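Local coordinates for protein putative cyclohexadienyl dehydrogenase and ADH prephenate dehydrogenase (Rhizobium meliloti, PDB 4WJI) that probably catalyses the NAD(P)-dependent oxidative decarboxylation of prephenate to 4-hydroxyphenylpyruvate in tyrosine biosynthesis, and is seen here binding NADP and tyrosine, at residues I7-I12 and L67-V72; A20-E25 and G135-F140. All coordinates share one frame; numbering follows the deposited sequence.

Contact 1 (I7-I12 and L67-V72); sequences IALIGI and LVVVSV. With NAP (NADP nicotinamide-adenine-dinucleotide phosphate), chain B.
Ile10 and Val68 make the closest side-chain contact between two neighbouring parallel strands, 7-10 and 67-70, whose short axes run 4.8 Å apart. From CB, which rests beside the carbonyl oxygen of Val69, the Ile10 chain swings CG1 to the position anti to its own carbonyl carbon (chi1 -57°). CG1 thereby comes near Val68 CG1, and an extended second torsion carries CD1 obliquely across to meet that same methyl, Ile10 CD1 to Val68 CG1, at 3.6 Å. Ile10 CD1 also lies 4.3 Å from Val70 CG2. On the other face of the sheet Leu9 and Val69 lie side by side, with Leu9 CD2 3.8 Å from Val69 CB.

The backbones alternate in the parallel ladder: Ala8 N gives to Leu67 O, Val69 N to Ala8 O, Ile10 N to Val69 O and Ser71 N to Ile10 O, each at 2.8 Å. At the C-terminal end of the strand pair a water bonds to Gly11 O, Val69 O and Ser71 OG, linking the two chains just before they separate.

These ends form part of the cofactor site of a Rossmann fold. Gly11, with its positive phi of 99°, opens a sequence consistent with the GxGxxG motif, and Ile12 N gives a 3.0 Å hydrogen bond to the ribose oxygen O3B of NADP. From the loop after strand 67-70, Val72 O accepts one from O3D of the second ribose at 2.7 Å, while Val72 CG1 lies 3.6 Å from the adenine atom N3A.

Helix 14-26 packs Ile19, Ala20 and Ile23 on the Ile7, Leu9 and Val69 face, helix 77-84 covers Ile10 and Val70 on the opposite face, and strand 29-35 continues the sheet beyond strand 4-10.

Contact 2 (A20-E25 and G135-F140); sequences ARDIRE and GFAGLF
Asp22 OD2 is gripped by two waters and meets the rim of Phe140. One water, 2.6 Å from Asp22 OD2, also bonds to Phe136 O and Leu139 N; the other, 2.7 Å from Asp22 OD2, bonds to Phe140 N. Phe140 CD2 comes to 3.2 Å from Asp22 OD2, which lies at the ring edge in the ring plane, although carboxylate and ring planes stand 71° apart.

The second oxygen, Asp22 OD1, takes the N-H of Gly138 through its syn lone pair, with Gly138 N 3.0 Å away. Phe136 to Leu139 form a type II beta turn with Gly138 at its third position, where phi is positive. The buried carboxylate ties down the loop by one direct bond and two water bridges, and the Gly138 N-H and the two waters may ease its negative charge.

Arg21 reaches the Gly135 end of segment 135-140 with an extended chain from CG to NE. Gly135 O sits over one face of the guanidinium, 3.2 Å from Arg21 CZ at its centre, and NH2 finds its hydrogen bond at Pro132 O. Arg21 CD packs 3.7 Å from Phe136 CA.

Within the nucleotide-binding domain, the loop between strands 117-123 and 144-147 is drawn against helix 14-26, which follows the glycine-rich turn: Ser18 OG bonds to Phe136 N, Phe140 rests on Ser18 and Ile19, close to NADP-binding Ile15, and Trp165 of helix 155-167 meets the Phe140 ring edge-to-face.

How the contacts relate
From the N terminus the chain runs up strand 4-10, through the cofactor-binding turn and directly into helix 14-26, so the first segments of the two contacts follow closely. The chain then builds strand 29-35 before segment 67-72 returns beside 7-12, closing the loop of contact 1. Contact 2 closes later, when 135-140 reaches back to 20-25. Since the segments alternate, the two loops cross. Contact 1 joins strands within the sheet; contact 2 holds a loop far away in sequence to the helix that covers one face of that sheet. They meet directly where Leu9 CD1 packs on Ala20 CB at 3.5 Å and Ile7 CD1 on Ile23 CD1, so helix 14-26 both packs on the sheet and holds the loop.

Contact 1 (I7-I12 and L67-V72)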
ATOM      1  N   ILE A   7      25.947 -15.393  20.433  1.00  8.27           N
ATOM      2  CA  ILE A   7      25.370 -14.257  19.724  1.00  7.74           C
ATOM      3  C   ILE A   7      24.684 -13.370  20.738  1.00  8.52           C
ATOM      4  O   ILE A   7      23.819 -13.849  21.459  1.00  9.98           O
ATOM      5  CB  ILE A   7      24.386 -14.668  18.634  1.00  8.63           C
ATOM      6  CG1 ILE A   7      25.059 -15.614  17.606  1.00 10.29           C
ATOM      7  CG2 ILE A   7      23.809 -13.425  17.958  1.00 10.77           C
ATOM      8  CD1 ILE A   7      24.115 -16.066  16.550  1.00 10.96           C
ATOM      9  N   ALA A   8      25.092 -12.081  20.777  1.00  8.10           N
ATOM     10  CA  ALA A   8      24.452 -11.099  21.648  1.00  7.62           C
ATOM     11  C   ALA A   8      23.539 -10.212  20.804  1.00  8.08           C
ATOM     12  O   ALA A   8      23.973  -9.641  19.778  1.00  9.30           O
ATOM     13  CB  ALA A   8      25.493 -10.227  22.300  1.00 10.45           C
ATOM     14  N   LEU A   9      22.271 -10.116  21.232  1.00  6.83           N
ATOM     15  CA  LEU A   9      21.274  -9.305  20.531  1.00  7.57           C
ATOM     16  C   LEU A   9      21.022  -8.096  21.371  1.00  8.10           C
ATOM     17  O   LEU A   9      20.509  -8.209  22.490  1.00  9.60           O
ATOM     18  CB  LEU A   9      19.983 -10.096  20.359  1.00  7.92           C
ATOM     19  CG  LEU A   9      20.163 -11.398  19.555  1.00  7.91           C
ATOM     20  CD1 LEU A   9      18.843 -12.144  19.476  1.00  9.72           C
ATOM     21  CD2 LEU A   9      20.732 -11.141  18.148  1.00  9.68           C
ATOM     22  N   ILE A  10      21.409  -6.932  20.836  1.00  7.09           N
ATOM     23  CA  ILE A  10      21.167  -5.658  21.543  1.00  6.40           C
ATOM     24  C   ILE A  10      19.980  -4.986  20.866  1.00  8.16           C
ATOM     25  O   ILE A  10      20.082  -4.519  19.719  1.00  9.29           O
ATOM     26  CB  ILE A  10      22.377  -4.725  21.475  1.00  8.22           C
ATOM     27  CG1 ILE A  10      23.624  -5.411  22.049  1.00 11.98           C
ATOM     28  CG2 ILE A  10      22.049  -3.410  22.223  1.00 10.24           C
ATOM     29  CD1 ILE A  10      24.909  -4.620  21.996  1.00 13.31           C
ATOM     30  N   GLY A  11      18.835  -4.974  21.551  1.00  8.76           N
ATOM     31  CA  GLY A  11      17.582  -4.611  20.920  1.00  8.22           C
ATOM     32  C   GLY A  11      16.815  -5.880  20.538  1.00  9.32           C
ATOM     33  O   GLY A  11      17.373  -6.792  19.921  1.00  9.39           O
ATOM     34  N   ILE A  12      15.561  -5.952  20.943  1.00  8.81           N
ATOM     35  CA  ILE A  12      14.786  -7.180  20.865  1.00  8.92           C
ATOM     36  C   ILE A  12      13.338  -6.857  20.477  1.00  9.39           C
ATOM     37  O   ILE A  12      12.394  -7.512  20.902  1.00 10.45           O
ATOM     38  CB  ILE A  12      14.947  -8.006  22.187  1.00  8.66           C
ATOM     39  CG1 ILE A  12      14.620  -9.502  21.955  1.00 10.34           C
ATOM     40  CG2 ILE A  12      14.227  -7.361  23.341  1.00  9.63           C
ATOM     41  CD1 ILE A  12      15.673 -10.229  21.142  1.00 11.59           C
ATOM     42  N   LEU A  67      29.343 -12.767  17.827  1.00  8.32           N
ATOM     43  CA  LEU A  67      28.548 -11.904  16.940  1.00  7.90           C
ATOM     44  C   LEU A  67      27.661 -11.034  17.854  1.00  8.28           C
ATOM     45  O   LEU A  67      27.042 -11.546  18.794  1.00  9.44           O
ATOM     46  CB  LEU A  67      27.659 -12.733  16.016  1.00  9.04           C
ATOM     47  CG  LEU A  67      26.748 -11.908  15.100  1.00  9.43           C
ATOM     48  CD1 LEU A  67      27.553 -11.086  14.131  1.00 11.43           C
ATOM     49  CD2 LEU A  67      25.820 -12.862  14.383  1.00 12.34           C
ATOM     50  N   VAL A  68      27.655  -9.719  17.586  1.00  8.08           N
ATOM     51  CA  VAL A  68      26.817  -8.757  18.282  1.00  7.93           C
ATOM     52  C   VAL A  68      25.943  -8.090  17.243  1.00  7.67           C
ATOM     53  O   VAL A  68      26.458  -7.532  16.253  1.00  9.56           O
ATOM     54  CB  VAL A  68      27.677  -7.680  18.966  1.00  8.79           C
ATOM     55  CG1 VAL A  68      26.818  -6.642  19.648  1.00  9.85           C
ATOM     56  CG2 VAL A  68      28.630  -8.332  19.953  1.00  9.14           C
ATOM     57  N   VAL A  69      24.615  -8.239  17.400  1.00  7.04           N
ATOM     58  CA  VAL A  69      23.671  -7.661  16.432  1.00  7.51           C
ATOM     59  C   VAL A  69      22.939  -6.533  17.134  1.00  7.78           C
ATOM     60  O   VAL A  69      22.215  -6.760  18.121  1.00  8.51           O
ATOM     61  CB  VAL A  69      22.635  -8.728  15.978  1.00  8.48           C
ATOM     62  CG1 VAL A  69      21.704  -8.151  14.915  1.00 10.44           C
ATOM     63  CG2 VAL A  69      23.301  -9.970  15.469  1.00  9.40           C
ATOM     64  N   VAL A  70      23.091  -5.331  16.587  1.00  8.31           N
ATOM     65  CA  VAL A  70      22.472  -4.131  17.143  1.00  7.37           C
ATOM     66  C   VAL A  70      21.191  -3.823  16.327  1.00  9.62           C
ATOM     67  O   VAL A  70      21.285  -3.575  15.129  1.00  9.11           O
ATOM     68  CB  VAL A  70      23.445  -2.946  17.119  1.00  8.84           C
ATOM     69  CG1 VAL A  70      22.773  -1.699  17.682  1.00 11.15           C
ATOM     70  CG2 VAL A  70      24.713  -3.280  17.894  1.00  9.99           C
ATOM     71  N   SER A  71      20.036  -3.867  16.991  1.00  7.69           N
ATOM     72  CA  SER A  71      18.696  -3.689  16.373  1.00  8.19           C
ATOM     73  C   SER A  71      17.890  -2.658  17.157  1.00  9.12           C
ATOM     74  O   SER A  71      16.906  -2.970  17.794  1.00  9.99           O
ATOM     75  CB  SER A  71      17.905  -5.032  16.290  1.00  9.51           C
ATOM     76  OG  SER A  71      18.701  -6.073  15.675  1.00 10.54           O
ATOM     77  N   VAL A  72      18.341  -1.414  17.077  1.00  9.52           N
ATOM     78  CA  VAL A  72      17.768  -0.258  17.791  1.00  8.66           C
ATOM     79  C   VAL A  72      17.492   0.871  16.783  1.00  8.58           C
ATOM     80  O   VAL A  72      18.044   0.858  15.680  1.00  9.86           O
ATOM     81  CB  VAL A  72      18.711   0.273  18.919  1.00 10.64           C
ATOM     82  CG1 VAL A  72      19.002  -0.832  19.942  1.00 10.85           C
ATOM     83  CG2 VAL A  72      19.990   0.879  18.373  1.00 12.27           C
TER
HETATM   84  PA  NAP B 301      11.279  -1.922  17.622  1.00  9.98           P
HETATM   85  O1A NAP B 301      10.424  -3.112  17.411  1.00  9.70           O
HETATM   86  O2A NAP B 301      10.707  -0.616  18.058  1.00 12.08           O
HETATM   87  O5B NAP B 301      12.405  -2.318  18.697  1.00  9.88           O
HETATM   88  C5B NAP B 301      13.247  -1.314  19.250  1.00  9.47           C
HETATM   89  C4B NAP B 301      14.334  -1.904  20.147  1.00 10.10           C
HETATM   90  O4B NAP B 301      15.294  -0.885  20.404  1.00 11.69           O
HETATM   91  C3B NAP B 301      13.814  -2.311  21.514  1.00 10.64           C
HETATM   92  O3B NAP B 301      14.631  -3.318  22.088  1.00 11.07           O
HETATM   93  C2B NAP B 301      14.010  -1.065  22.336  1.00 11.19           C
HETATM   94  O2B NAP B 301      14.197  -1.349  23.694  1.00 11.88           O
HETATM   95  C1B NAP B 301      15.304  -0.540  21.778  1.00 11.48           C
HETATM   96  N9A NAP B 301      15.573   0.917  21.926  1.00 12.61           N
HETATM   97  C8A NAP B 301      14.789   1.928  21.588  1.00 13.22           C
HETATM   98  N7A NAP B 301      15.326   3.106  21.781  1.00 14.13           N
HETATM   99  C5A NAP B 301      16.558   2.839  22.297  1.00 13.46           C
HETATM  100  C6A NAP B 301      17.615   3.666  22.727  1.00 15.24           C
HETATM  101  N6A NAP B 301      17.519   5.008  22.671  1.00 18.05           N
HETATM  102  N1A NAP B 301      18.707   3.071  23.159  1.00 15.56           N
HETATM  103  C2A NAP B 301      18.773   1.750  23.191  1.00 14.85           C
HETATM  104  N3A NAP B 301      17.837   0.895  22.826  1.00 12.45           N
HETATM  105  C4A NAP B 301      16.729   1.477  22.386  1.00 11.91           C
HETATM  106  O3  NAP B 301      12.196  -1.651  16.336  1.00  9.65           O
HETATM  107  PN  NAP B 301      12.624  -2.541  15.080  1.00  9.02           P
HETATM  108  O1N NAP B 301      11.527  -2.442  14.147  1.00 10.72           O
HETATM  109  O2N NAP B 301      13.109  -3.853  15.506  1.00  8.45           O
HETATM  110  O5D NAP B 301      13.824  -1.657  14.460  1.00  9.10           O
HETATM  111  C5D NAP B 301      15.154  -1.776  14.899  1.00  9.13           C
HETATM  112  C4D NAP B 301      16.082  -1.336  13.770  1.00  9.38           C
HETATM  113  O4D NAP B 301      15.778  -2.100  12.622  1.00  9.63           O
HETATM  114  C3D NAP B 301      15.904   0.095  13.363  1.00  9.77           C
HETATM  115  O3D NAP B 301      17.169   0.682  13.106  1.00 11.12           O
HETATM  116  C2D NAP B 301      15.074   0.037  12.103  1.00 10.00           C
HETATM  117  O2D NAP B 301      15.357   1.142  11.283  1.00 11.47           O
HETATM  118  C1D NAP B 301      15.617  -1.261  11.504  1.00  9.37           C
HETATM  119  N1N NAP B 301      14.689  -1.998  10.633  1.00  8.39           N
HETATM  120  C2N NAP B 301      13.376  -1.999  10.875  1.00  7.59           C
HETATM  121  C3N NAP B 301      12.505  -2.684  10.062  1.00  7.74           C
HETATM  122  C7N NAP B 301      11.008  -2.702  10.262  1.00  8.91           C
HETATM  123  O7N NAP B 301      10.304  -3.026   9.344  1.00 10.31           O
HETATM  124  N7N NAP B 301      10.543  -2.361  11.444  1.00  7.99           N
HETATM  125  C4N NAP B 301      13.026  -3.379   9.003  1.00  7.92           C
HETATM  126  C5N NAP B 301      14.381  -3.379   8.799  1.00  7.21           C
HETATM  127  C6N NAP B 301      15.215  -2.655   9.607  1.00  7.93           C
HETATM  128  P2B NAP B 301      13.047  -1.066  24.783  1.00 12.72           P
HETATM  129  O1X NAP B 301      11.777  -1.600  24.211  1.00 13.72           O
HETATM  130  O2X NAP B 301      13.522  -1.827  25.987  1.00 15.17           O
HETATM  131  O3X NAP B 301      12.937   0.428  25.023  1.00 15.47           O
HETATM  132  O   HOH W   1      19.385  -7.426  17.980  1.00  9.71           O

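Contact 2 (A20-E25 and G135-F140)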
ATOM      1  N   ALA A  20      16.214 -13.506  16.761  1.00  8.58           N
ATOM      2  CA  ALA A  20      16.289 -14.464  17.863  1.00  7.73           C
ATOM      3  C   ALA A  20      15.521 -15.768  17.579  1.00  8.53           C
ATOM      4  O   ALA A  20      16.029 -16.853  17.809  1.00  9.22           O
ATOM      5  CB  ALA A  20      15.804 -13.844  19.162  1.00  9.89           C
ATOM      6  N   ARG A  21      14.309 -15.638  17.037  1.00  9.27           N
ATOM      7  CA  ARG A  21      13.487 -16.805  16.766  1.00  8.73           C
ATOM      8  C   ARG A  21      14.117 -17.657  15.665  1.00  9.55           C
ATOM      9  O   ARG A  21      14.088 -18.890  15.766  1.00 11.46           O
ATOM     10  CB  ARG A  21      12.057 -16.380  16.415  1.00  8.21           C
ATOM     11  CG  ARG A  21      11.242 -15.898  17.609  1.00  9.54           C
ATOM     12  CD  ARG A  21       9.884 -15.419  17.175  1.00  9.70           C
ATOM     13  NE  ARG A  21       8.985 -14.958  18.250  1.00 11.60           N
ATOM     14  CZ  ARG A  21       8.883 -13.708  18.688  1.00 11.88           C
ATOM     15  NH1 ARG A  21       9.740 -12.779  18.289  1.00 11.76           N
ATOM     16  NH2 ARG A  21       7.944 -13.367  19.562  1.00 13.23           N
ATOM     17  N   ASP A  22      14.676 -17.029  14.646  1.00  9.33           N
ATOM     18  CA  ASP A  22      15.341 -17.780  13.583  1.00 10.44           C
ATOM     19  C   ASP A  22      16.607 -18.506  14.072  1.00 10.89           C
ATOM     20  O   ASP A  22      16.877 -19.653  13.654  1.00 12.53           O
ATOM     21  CB  ASP A  22      15.728 -16.880  12.417  1.00 13.28           C
ATOM     22  CG  ASP A  22      14.580 -16.476  11.588  1.00 20.27           C
ATOM     23  OD1 ASP A  22      13.538 -17.204  11.553  1.00 24.80           O
ATOM     24  OD2 ASP A  22      14.742 -15.419  10.900  1.00 27.70           O
ATOM     25  N   ILE A  23      17.395 -17.841  14.917  1.00 10.47           N
ATOM     26  CA  ILE A  23      18.563 -18.474  15.497  1.00 10.38           C
ATOM     27  C   ILE A  23      18.151 -19.710  16.260  1.00 11.68           C
ATOM     28  O   ILE A  23      18.796 -20.760  16.120  1.00 14.63           O
ATOM     29  CB  ILE A  23      19.351 -17.489  16.424  1.00 10.76           C
ATOM     30  CG1 ILE A  23      20.007 -16.356  15.637  1.00 12.07           C
ATOM     31  CG2 ILE A  23      20.379 -18.244  17.253  1.00 13.62           C
ATOM     32  CD1 ILE A  23      20.429 -15.202  16.548  1.00 11.28           C
ATOM     33  N   ARG A  24      17.099 -19.618  17.060  1.00 11.76           N
ATOM     34  CA  ARG A  24      16.613 -20.780  17.821  1.00 13.31           C
ATOM     35  C   ARG A  24      16.117 -21.911  16.888  1.00 13.11           C
ATOM     36  O   ARG A  24      16.467 -23.055  17.092  1.00 18.63           O
ATOM     37  CB  ARG A  24      15.532 -20.366  18.824  1.00 15.20           C
ATOM     38  CG  ARG A  24      14.874 -21.480  19.651  1.00 26.59           C
ATOM     39  CD  ARG A  24      15.528 -21.620  20.951  1.00 26.03           C
ATOM     40  NE  ARG A  24      15.466 -20.472  21.854  1.00 18.43           N
ATOM     41  CZ  ARG A  24      16.375 -20.268  22.789  1.00 17.86           C
ATOM     42  NH1 ARG A  24      17.447 -21.053  22.880  1.00 19.62           N
ATOM     43  NH2 ARG A  24      16.242 -19.281  23.618  1.00 16.43           N
ATOM     44  N   GLU A  25      15.359 -21.573  15.877  1.00 12.79           N
ATOM     45  CA  GLU A  25      14.803 -22.549  14.929  1.00 13.35           C
ATOM     46  C   GLU A  25      15.867 -23.272  14.086  1.00 14.97           C
ATOM     47  O   GLU A  25      15.737 -24.445  13.806  1.00 20.89           O
ATOM     48  CB  GLU A  25      13.724 -21.919  14.063  1.00 17.04           C
ATOM     49  CG  GLU A  25      13.136 -22.877  13.046  1.00 24.47           C
ATOM     50  N   GLY A 135       7.620 -10.037  16.501  1.00 11.86           N
ATOM     51  CA  GLY A 135       8.534 -10.810  15.687  1.00 10.38           C
ATOM     52  C   GLY A 135       8.040 -12.235  15.462  1.00 11.00           C
ATOM     53  O   GLY A 135       7.146 -12.715  16.178  1.00 12.91           O
ATOM     54  N   PHE A 136       8.640 -12.890  14.478  1.00 10.61           N
ATOM     55  CA  PHE A 136       8.268 -14.251  14.097  1.00 11.40           C
ATOM     56  C   PHE A 136       9.395 -14.901  13.293  1.00 12.96           C
ATOM     57  O   PHE A 136      10.202 -14.210  12.677  1.00 13.71           O
ATOM     58  CB  PHE A 136       6.920 -14.316  13.367  1.00 12.57           C
ATOM     59  CG  PHE A 136       6.854 -13.473  12.108  1.00 13.73           C
ATOM     60  CD1 PHE A 136       6.453 -12.145  12.164  1.00 17.84           C
ATOM     61  CD2 PHE A 136       7.170 -14.017  10.868  1.00 16.00           C
ATOM     62  CE1 PHE A 136       6.391 -11.373  11.005  1.00 17.39           C
ATOM     63  CE2 PHE A 136       7.091 -13.265   9.700  1.00 17.07           C
ATOM     64  CZ  PHE A 136       6.701 -11.934   9.772  1.00 18.32           C
ATOM     65  N   ALA A 137       9.482 -16.227  13.367  1.00 11.96           N
ATOM     66  CA  ALA A 137      10.361 -16.982  12.507  1.00 14.25           C
ATOM     67  C   ALA A 137       9.922 -16.889  11.067  1.00 14.47           C
ATOM     68  O   ALA A 137       8.767 -16.995  10.737  1.00 17.54           O
ATOM     69  CB  ALA A 137      10.432 -18.444  12.954  1.00 19.50           C
ATOM     70  N   GLY A 138      10.875 -16.685  10.196  1.00 13.54           N
ATOM     71  CA  GLY A 138      10.617 -16.701   8.765  1.00 14.38           C
ATOM     72  C   GLY A 138      10.451 -15.324   8.144  1.00 12.75           C
ATOM     73  O   GLY A 138      10.212 -15.242   6.955  1.00 12.77           O
ATOM     74  N   LEU A 139      10.664 -14.250   8.923  1.00 11.00           N
ATOM     75  CA  LEU A 139      10.522 -12.889   8.360  1.00 11.03           C
ATOM     76  C   LEU A 139      11.460 -12.626   7.189  1.00 10.38           C
ATOM     77  O   LEU A 139      11.129 -11.858   6.289  1.00 11.14           O
ATOM     78  CB  LEU A 139      10.727 -11.847   9.459  1.00 11.89           C
ATOM     79  CG  LEU A 139      10.720 -10.373   9.046  1.00 11.96           C
ATOM     80  CD1 LEU A 139       9.396  -9.922   8.499  1.00 15.14           C
ATOM     81  CD2 LEU A 139      11.104  -9.476  10.222  1.00 12.52           C
ATOM     82  N   PHE A 140      12.645 -13.231   7.224  1.00  8.98           N
ATOM     83  CA  PHE A 140      13.687 -12.944   6.254  1.00  9.39           C
ATOM     84  C   PHE A 140      13.703 -13.876   5.061  1.00  9.24           C
ATOM     85  O   PHE A 140      14.521 -13.705   4.172  1.00 12.05           O
ATOM     86  CB  PHE A 140      15.036 -12.898   6.976  1.00  9.37           C
ATOM     87  CG  PHE A 140      14.989 -12.038   8.192  1.00  9.73           C
ATOM     88  CD1 PHE A 140      14.911 -10.654   8.069  1.00  8.94           C
ATOM     89  CD2 PHE A 140      15.035 -12.576   9.455  1.00 10.30           C
ATOM     90  CE1 PHE A 140      14.840  -9.843   9.212  1.00  9.79           C
ATOM     91  CE2 PHE A 140      14.937 -11.780  10.583  1.00 11.42           C
ATOM     92  CZ  PHE A 140      14.875 -10.429  10.468  1.00 11.24           C
TER
HETATM   93  O   HOH W   2      13.749 -15.725   8.416  1.00 16.51           O
HETATM   94  O   HOH W   3      12.498 -14.196  11.302  1.00 21.10           O